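Local atomic coordinates of arginine kinase (Anthopleura japonica, PDB entry 4RF8), a protein that catalyses the reversible transfer of a phosphoryl group from ATP to L-arginine, yielding phosphoarginine and ADP. Residues A[128-133]-A[244-249]; A[285-290]-A[331-336]. One frame throughout, in Å; residues are numbered along the deposited sequence.

Both contacts are buried and share the antiparallel sheet of the first catalytic domain, where strands 127-136 and 286-293 are neighbours; their centres lie about 10 Å apart. Interaction 1 joins strand to helix: its cross-contact is almost wholly apolar, on the side of strand 128-133 turned from the nucleotide. Interaction 2 joins strand to strand, and its chemistry is polar, with backbone bonds, a side-chain amide bridge and a salt bridge. The two are stitched together where Arg-131 O lies 2.7 Å from Ser-289 N, probably a hydrogen bond. ADP touches both: interaction 1 packs the far side of the strand that carries its ligands, and interaction 2 places polar groups beside the purine and phosphates.

Interaction 1 of 2, residues A[128-133]-A[244-249]; sequences RSTRIR and SDIGSV. With ADP (adenosine-5'-diphosphate), chain C.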
loop_
_atom_site.group_PDB
_atom_site.type_symbol
_atom_site.label_atom_id
_atom_site.label_comp_id
_atom_site.label_asym_id
_atom_site.label_seq_id
_atom_site.Cartn_x
_atom_site.Cartn_y
_atom_site.Cartn_z
ATOM N N ARG A 128 -7.181 -2.465 -2.693
ATOM C CA ARG A 128 -5.793 -2.069 -2.490
ATOM C C ARG A 128 -5.634 -0.843 -1.604
ATOM O O ARG A 128 -4.705 -0.767 -0.799
ATOM C CB ARG A 128 -5.108 -1.834 -3.831
ATOM C CG ARG A 128 -4.940 -3.098 -4.632
ATOM C CD ARG A 128 -4.074 -2.873 -5.839
ATOM N NE ARG A 128 -3.774 -4.131 -6.513
ATOM C CZ ARG A 128 -3.155 -4.211 -7.681
ATOM N NH1 ARG A 128 -2.778 -3.102 -8.299
ATOM N NH2 ARG A 128 -2.919 -5.394 -8.232
ATOM N N SER A 129 -6.539 0.115 -1.755
ATOM C CA SER A 129 -6.457 1.348 -0.985
ATOM C C SER A 129 -7.822 2.008 -0.828
ATOM O O SER A 129 -8.748 1.741 -1.597
ATOM C CB SER A 129 -5.468 2.316 -1.637
ATOM O OG SER A 129 -5.801 2.549 -2.991
ATOM N N THR A 130 -7.929 2.869 0.178
ATOM C CA THR A 130 -9.163 3.578 0.484
ATOM C C THR A 130 -8.827 5.043 0.741
ATOM O O THR A 130 -7.806 5.346 1.358
ATOM C CB THR A 130 -9.841 2.974 1.725
ATOM O OG1 THR A 130 -10.156 1.598 1.478
ATOM C CG2 THR A 130 -11.117 3.722 2.071
ATOM N N ARG A 131 -9.675 5.950 0.267
ATOM C CA ARG A 131 -9.403 7.377 0.389
ATOM C C ARG A 131 -10.703 8.167 0.440
ATOM O O ARG A 131 -11.616 7.918 -0.348
ATOM C CB ARG A 131 -8.556 7.839 -0.799
ATOM C CG ARG A 131 -8.230 9.325 -0.835
ATOM C CD ARG A 131 -7.556 9.673 -2.159
ATOM N NE ARG A 131 -7.109 11.062 -2.229
ATOM C CZ ARG A 131 -7.775 12.037 -2.840
ATOM N NH1 ARG A 131 -7.284 13.268 -2.852
ATOM N NH2 ARG A 131 -8.931 11.785 -3.440
ATOM N N ILE A 132 -10.794 9.106 1.379
ATOM C CA ILE A 132 -11.945 10.001 1.442
ATOM C C ILE A 132 -11.494 11.460 1.549
ATOM O O ILE A 132 -10.721 11.820 2.443
ATOM C CB ILE A 132 -12.892 9.650 2.609
ATOM C CG1 ILE A 132 -13.260 8.167 2.576
ATOM C CG2 ILE A 132 -14.159 10.493 2.540
ATOM C CD1 ILE A 132 -14.059 7.701 3.774
ATOM N N ARG A 133 -11.977 12.289 0.626
ATOM C CA ARG A 133 -11.627 13.705 0.586
ATOM C C ARG A 133 -12.874 14.553 0.798
ATOM O O ARG A 133 -13.933 14.233 0.262
ATOM C CB ARG A 133 -10.987 14.049 -0.769
ATOM C CG ARG A 133 -10.731 15.542 -1.022
ATOM C CD ARG A 133 -11.899 16.236 -1.743
ATOM N NE ARG A 133 -11.971 15.925 -3.170
ATOM C CZ ARG A 133 -12.948 16.332 -3.976
ATOM N NH1 ARG A 133 -12.933 16.007 -5.262
ATOM N NH2 ARG A 133 -13.944 17.064 -3.498
ATOM N N SER A 244 -8.733 -1.832 2.935
ATOM C CA SER A 244 -10.147 -1.618 2.658
ATOM C C SER A 244 -10.959 -1.019 3.802
ATOM O O SER A 244 -12.172 -0.860 3.670
ATOM C CB SER A 244 -10.778 -2.952 2.271
ATOM O OG SER A 244 -10.469 -3.945 3.230
ATOM N N ASP A 245 -10.313 -0.697 4.918
ATOM C CA ASP A 245 -11.053 -0.265 6.103
ATOM C C ASP A 245 -11.623 1.155 5.979
ATOM O O ASP A 245 -11.139 2.087 6.621
ATOM C CB ASP A 245 -10.186 -0.396 7.358
ATOM C CG ASP A 245 -11.010 -0.511 8.624
ATOM O OD1 ASP A 245 -12.241 -0.306 8.561
ATOM O OD2 ASP A 245 -10.421 -0.794 9.686
ATOM N N ILE A 246 -12.666 1.299 5.164
ATOM C CA ILE A 246 -13.279 2.600 4.900
ATOM C C ILE A 246 -13.943 3.199 6.147
ATOM O O ILE A 246 -13.995 4.421 6.304
ATOM C CB ILE A 246 -14.287 2.523 3.716
ATOM C CG1 ILE A 246 -14.704 3.925 3.265
ATOM C CG2 ILE A 246 -15.502 1.688 4.083
ATOM C CD1 ILE A 246 -15.609 3.941 2.051
ATOM N N GLY A 247 -14.439 2.338 7.032
ATOM C CA GLY A 247 -15.037 2.787 8.278
ATOM C C GLY A 247 -14.020 3.479 9.165
ATOM O O GLY A 247 -14.296 4.518 9.770
ATOM N N SER A 248 -12.829 2.895 9.235
ATOM C CA SER A 248 -11.722 3.496 9.965
ATOM C C SER A 248 -11.296 4.807 9.310
ATOM O O SER A 248 -11.036 5.800 9.992
ATOM C CB SER A 248 -10.541 2.529 10.009
ATOM O OG SER A 248 -9.401 3.142 10.571
ATOM N N VAL A 249 -11.233 4.797 7.981
ATOM C CA VAL A 249 -10.850 5.978 7.214
ATOM C C VAL A 249 -11.835 7.129 7.422
ATOM O O VAL A 249 -11.428 8.278 7.597
ATOM C CB VAL A 249 -10.726 5.657 5.709
ATOM C CG1 VAL A 249 -10.468 6.920 4.907
ATOM C CG2 VAL A 249 -9.612 4.654 5.471
HETATM P PB ADP C . -9.965 14.669 -5.593
HETATM O O1B ADP C . -8.602 15.317 -5.614
HETATM O O2B ADP C . -10.456 14.311 -4.214
HETATM O O3B ADP C . -10.993 15.376 -6.440
HETATM P PA ADP C . -8.678 12.915 -7.434
HETATM O O1A ADP C . -9.224 11.859 -8.366
HETATM O O2A ADP C . -8.139 14.210 -7.985
HETATM O O3A ADP C . -9.794 13.237 -6.314
HETATM O "O5'" ADP C . -7.516 12.249 -6.545
HETATM C "C5'" ADP C . -6.196 12.788 -6.564
HETATM C "C4'" ADP C . -5.199 11.647 -6.457
HETATM O "O4'" ADP C . -5.628 10.722 -5.452
HETATM C "C3'" ADP C . -5.129 10.892 -7.777
HETATM O "O3'" ADP C . -3.776 10.849 -8.239
HETATM C "C2'" ADP C . -5.609 9.490 -7.462
HETATM O "O2'" ADP C . -4.789 8.514 -8.104
HETATM C "C1'" ADP C . -5.494 9.389 -5.951
HETATM N N9 ADP C . -6.515 8.458 -5.403
HETATM C C8 ADP C . -7.846 8.493 -5.612
HETATM N N7 ADP C . -8.472 7.475 -4.963
HETATM C C5 ADP C . -7.527 6.760 -4.324
HETATM C C6 ADP C . -7.492 5.558 -3.457
HETATM N N6 ADP C . -8.627 4.891 -3.127
HETATM N N1 ADP C . -6.288 5.148 -3.003
HETATM C C2 ADP C . -5.150 5.793 -3.317
HETATM N N3 ADP C . -5.107 6.887 -4.098
HETATM C C4 ADP C . -6.241 7.409 -4.624
#
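The strand-helix packing beneath the nucleotide site of the phosphagen kinase catalytic domain brings Thr-130 and Ile-132 of strand 128-133 against the first turn of the helix in 244-249. The contact is mainly apolar: Thr-130 CG2 lies 3.8 Å from Val-249 CG2 and also meets CA and CB of Ile-246, whose side chain crosses that of Thr-130 at about a right angle. Thr-130 chi1 of -60° sets this methyl anti to the backbone N and swings OG1 over Ser-244 CA, near the turn where it bonds to Gly-243 O. Further along the strand, Ile-132 CD1 rests 3.9 Å from Ile-246 CG1, while its CG1 approaches Val-249 CG1 at 3.8 Å. Ile-246 is also covered by Val-348, Met-351 and Tyr-352 of helix 344-369, which extends the apolar layer. Asp-245 occupies the N-cap of the helix, with a weak bond from Ser-248 N to its OD1.

Alternation along the strand turns Ser-129, Arg-131 and Arg-133 to the other side, where ADP lies. Ser-129 OG donates to adenine N1 over 2.6 Å. Arg-131 runs extended from CG to NE past the purine; the ribose O4' sits above the centre of its guanidinium, and NH2 reaches ADP O2B in the guanidinium plane at 3.1 Å, with an N-H...O angle of 161°. Bends at chi2 (-92°) and chi3 of Arg-133 turn the edge of its guanidinium to the beta-phosphate, PB lying in its plane. NE and NH1 bond to O2B and O3B; the modelled lengths are too short to be taken literally. O2B thus has both arginines as partners, which probably helps to offset the phosphate charge. This two-sided strand, with Thr-130 and Ile-132 on a helix and Ser-129, Arg-131 and Arg-133 at the nucleotide, is characteristic of the ATP site of ATP:guanido phosphotransferases.

Interaction 2 of 2, residues A[285-290]-A[331-336]; sequences GMRASV and VYDISN. With ADP (adenosine-5'-diphosphate), chain C.
Arg-287 and Asp-333 form a salt bridge beside the bound ADP, with NH1 of the arginine 2.8 Å from OD1 of the aspartate. The side chains come from opposite directions and their guanidinium and carboxylate planes differ by 25°; a second, weak bond runs from NH1 to OD2. Arg-287 chi1 of -178°, followed by an extended chain from CG to NE, carries the guanidinium to the alpha-phosphate, whose O1A stands over one face, offset toward the rim, while Ser-335 CB covers the opposite face. Ser-289 OG lies 2.8 Å from adenine N7 and 3.1 Å from Asp-333 OD2, two acceptors that compete for its one proton; OD2 also takes a weak bond from His-291.

Farther along, the Asn-336 amide bridges the neighbouring backbone. ND2 donates to Met-286 O across 3.0 Å at a nearly straight 172°, with that oxygen lying in the plane of the amide, and OD1 accepts Ala-288 N at 2.8 Å. Two bonds at its two ends should fix the amide's rotation; ND2 also donates to Arg-338 O.

The backbones are adjacent antiparallel strands of the catalytic-domain sheet, with 331-336 set between 286-293 and 312-316. Val-290 and Ile-334 make the hydrogen-bonded pair, Ile-334 N reaching Val-290 O at 2.8 Å in the carbonyl plane, with Val-290 N returning a bond to Ile-334 O. Ser-289 and Ser-335 are the adjoining non-hydrogen-bonded pair, both side chains on the nucleotide's face; Ser-335 CA adds a CA-H...O contact of 3.2 Å to Ala-288 O. Val-290 and Ile-334 project from the other face, where Met-351 of helix 344-369 packs on Ile-334, and Cys-347 of that helix touches both Met-286 and Asn-336.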
loop_
_atom_site.group_PDB
_atom_site.type_symbol
_atom_site.label_atom_id
_atom_site.label_comp_id
_atom_site.label_asym_id
_atom_site.label_seq_id
_atom_site.Cartn_x
_atom_site.Cartn_y
_atom_site.Cartn_z
ATOM N N GLY A 285 -19.256 17.975 -0.527
ATOM C CA GLY A 285 -17.908 18.316 -0.944
ATOM C C GLY A 285 -16.985 17.116 -0.883
ATOM O O GLY A 285 -15.763 17.262 -0.773
ATOM N N MET A 286 -17.578 15.928 -0.979
ATOM C CA MET A 286 -16.881 14.688 -0.664
ATOM C C MET A 286 -16.662 13.763 -1.855
ATOM O O MET A 286 -17.567 13.535 -2.659
ATOM C CB MET A 286 -17.623 13.925 0.440
ATOM C CG MET A 286 -17.109 12.505 0.650
ATOM S SD MET A 286 -17.998 11.548 1.893
ATOM C CE MET A 286 -17.351 12.279 3.393
ATOM N N ARG A 287 -15.447 13.235 -1.952
ATOM C CA ARG A 287 -15.155 12.131 -2.852
ATOM C C ARG A 287 -14.591 10.964 -2.046
ATOM O O ARG A 287 -13.452 11.009 -1.575
ATOM C CB ARG A 287 -14.173 12.553 -3.947
ATOM C CG ARG A 287 -13.861 11.449 -4.948
ATOM C CD ARG A 287 -13.032 11.954 -6.120
ATOM N NE ARG A 287 -12.841 10.915 -7.130
ATOM C CZ ARG A 287 -11.803 10.083 -7.165
ATOM N NH1 ARG A 287 -11.716 9.168 -8.118
ATOM N NH2 ARG A 287 -10.850 10.169 -6.248
ATOM N N ALA A 288 -15.410 9.934 -1.861
ATOM C CA ALA A 288 -14.954 8.698 -1.236
ATOM C C ALA A 288 -14.526 7.742 -2.339
ATOM O O ALA A 288 -15.226 7.601 -3.341
ATOM C CB ALA A 288 -16.050 8.087 -0.392
ATOM N N SER A 289 -13.382 7.088 -2.156
ATOM C CA SER A 289 -12.784 6.300 -3.231
ATOM C C SER A 289 -12.102 5.017 -2.758
ATOM O O SER A 289 -11.584 4.942 -1.642
ATOM C CB SER A 289 -11.785 7.156 -4.010
ATOM O OG SER A 289 -11.001 6.367 -4.884
ATOM N N VAL A 290 -12.104 4.014 -3.629
ATOM C CA VAL A 290 -11.470 2.734 -3.352
ATOM C C VAL A 290 -10.816 2.215 -4.628
ATOM O O VAL A 290 -11.415 2.278 -5.701
ATOM C CB VAL A 290 -12.500 1.698 -2.833
ATOM C CG1 VAL A 290 -11.990 0.281 -3.029
ATOM C CG2 VAL A 290 -12.833 1.943 -1.369
ATOM N N VAL A 331 -7.736 -3.327 -12.135
ATOM C CA VAL A 331 -7.859 -2.436 -10.984
ATOM C C VAL A 331 -8.582 -1.139 -11.348
ATOM O O VAL A 331 -8.154 -0.409 -12.244
ATOM C CB VAL A 331 -6.481 -2.126 -10.369
ATOM C CG1 VAL A 331 -6.580 -0.979 -9.387
ATOM C CG2 VAL A 331 -5.927 -3.360 -9.681
ATOM N N TYR A 332 -9.679 -0.858 -10.648
ATOM C CA TYR A 332 -10.483 0.325 -10.937
ATOM C C TYR A 332 -10.620 1.262 -9.740
ATOM O O TYR A 332 -10.526 0.836 -8.587
ATOM C CB TYR A 332 -11.871 -0.083 -11.445
ATOM C CG TYR A 332 -11.847 -0.737 -12.805
ATOM C CD1 TYR A 332 -11.732 -2.113 -12.934
ATOM C CD2 TYR A 332 -11.929 0.025 -13.960
ATOM C CE1 TYR A 332 -11.702 -2.714 -14.176
ATOM C CE2 TYR A 332 -11.901 -0.563 -15.206
ATOM C CZ TYR A 332 -11.787 -1.933 -15.308
ATOM O OH TYR A 332 -11.758 -2.522 -16.549
ATOM N N ASP A 333 -10.830 2.541 -10.033
ATOM C CA ASP A 333 -11.158 3.529 -9.015
ATOM C C ASP A 333 -12.676 3.577 -8.892
ATOM O O ASP A 333 -13.369 3.921 -9.850
ATOM C CB ASP A 333 -10.627 4.906 -9.428
ATOM C CG ASP A 333 -10.887 5.982 -8.383
ATOM O OD1 ASP A 333 -12.062 6.353 -8.172
ATOM O OD2 ASP A 333 -9.907 6.483 -7.797
ATOM N N ILE A 334 -13.192 3.218 -7.721
ATOM C CA ILE A 334 -14.626 3.276 -7.479
ATOM C C ILE A 334 -14.944 4.436 -6.540
ATOM O O ILE A 334 -14.446 4.479 -5.415
ATOM C CB ILE A 334 -15.157 1.967 -6.876
ATOM C CG1 ILE A 334 -14.731 0.769 -7.725
ATOM C CG2 ILE A 334 -16.669 2.024 -6.747
ATOM C CD1 ILE A 334 -15.315 0.761 -9.120
ATOM N N SER A 335 -15.769 5.372 -7.006
ATOM C CA SER A 335 -16.104 6.558 -6.225
ATOM C C SER A 335 -17.578 6.917 -6.345
ATOM O O SER A 335 -18.263 6.478 -7.268
ATOM C CB SER A 335 -15.237 7.751 -6.638
ATOM O OG SER A 335 -15.364 8.028 -8.022
ATOM N N ASN A 336 -18.054 7.714 -5.398
ATOM C CA ASN A 336 -19.422 8.207 -5.413
ATOM C C ASN A 336 -19.651 9.204 -6.539
ATOM O O ASN A 336 -18.766 9.996 -6.870
ATOM C CB ASN A 336 -19.742 8.882 -4.086
ATOM C CG ASN A 336 -18.732 9.953 -3.725
ATOM O OD1 ASN A 336 -17.527 9.701 -3.703
ATOM N ND2 ASN A 336 -19.217 11.160 -3.447
HETATM P PB ADP C . -9.965 14.669 -5.593
HETATM O O1B ADP C . -8.602 15.317 -5.614
HETATM O O2B ADP C . -10.456 14.311 -4.214
HETATM O O3B ADP C . -10.993 15.376 -6.440
HETATM P PA ADP C . -8.678 12.915 -7.434
HETATM O O1A ADP C . -9.224 11.859 -8.366
HETATM O O2A ADP C . -8.139 14.210 -7.985
HETATM O O3A ADP C . -9.794 13.237 -6.314
HETATM O "O5'" ADP C . -7.516 12.249 -6.545
HETATM C "C5'" ADP C . -6.196 12.788 -6.564
HETATM C "C4'" ADP C . -5.199 11.647 -6.457
HETATM O "O4'" ADP C . -5.628 10.722 -5.452
HETATM C "C3'" ADP C . -5.129 10.892 -7.777
HETATM O "O3'" ADP C . -3.776 10.849 -8.239
HETATM C "C2'" ADP C . -5.609 9.490 -7.462
HETATM O "O2'" ADP C . -4.789 8.514 -8.104
HETATM C "C1'" ADP C . -5.494 9.389 -5.951
HETATM N N9 ADP C . -6.515 8.458 -5.403
HETATM C C8 ADP C . -7.846 8.493 -5.612
HETATM N N7 ADP C . -8.472 7.475 -4.963
HETATM C C5 ADP C . -7.527 6.760 -4.324
HETATM C C6 ADP C . -7.492 5.558 -3.457
HETATM N N6 ADP C . -8.627 4.891 -3.127
HETATM N N1 ADP C . -6.288 5.148 -3.003
HETATM C C2 ADP C . -5.150 5.793 -3.317
HETATM N N3 ADP C . -5.107 6.887 -4.098
HETATM C C4 ADP C . -6.241 7.409 -4.624
#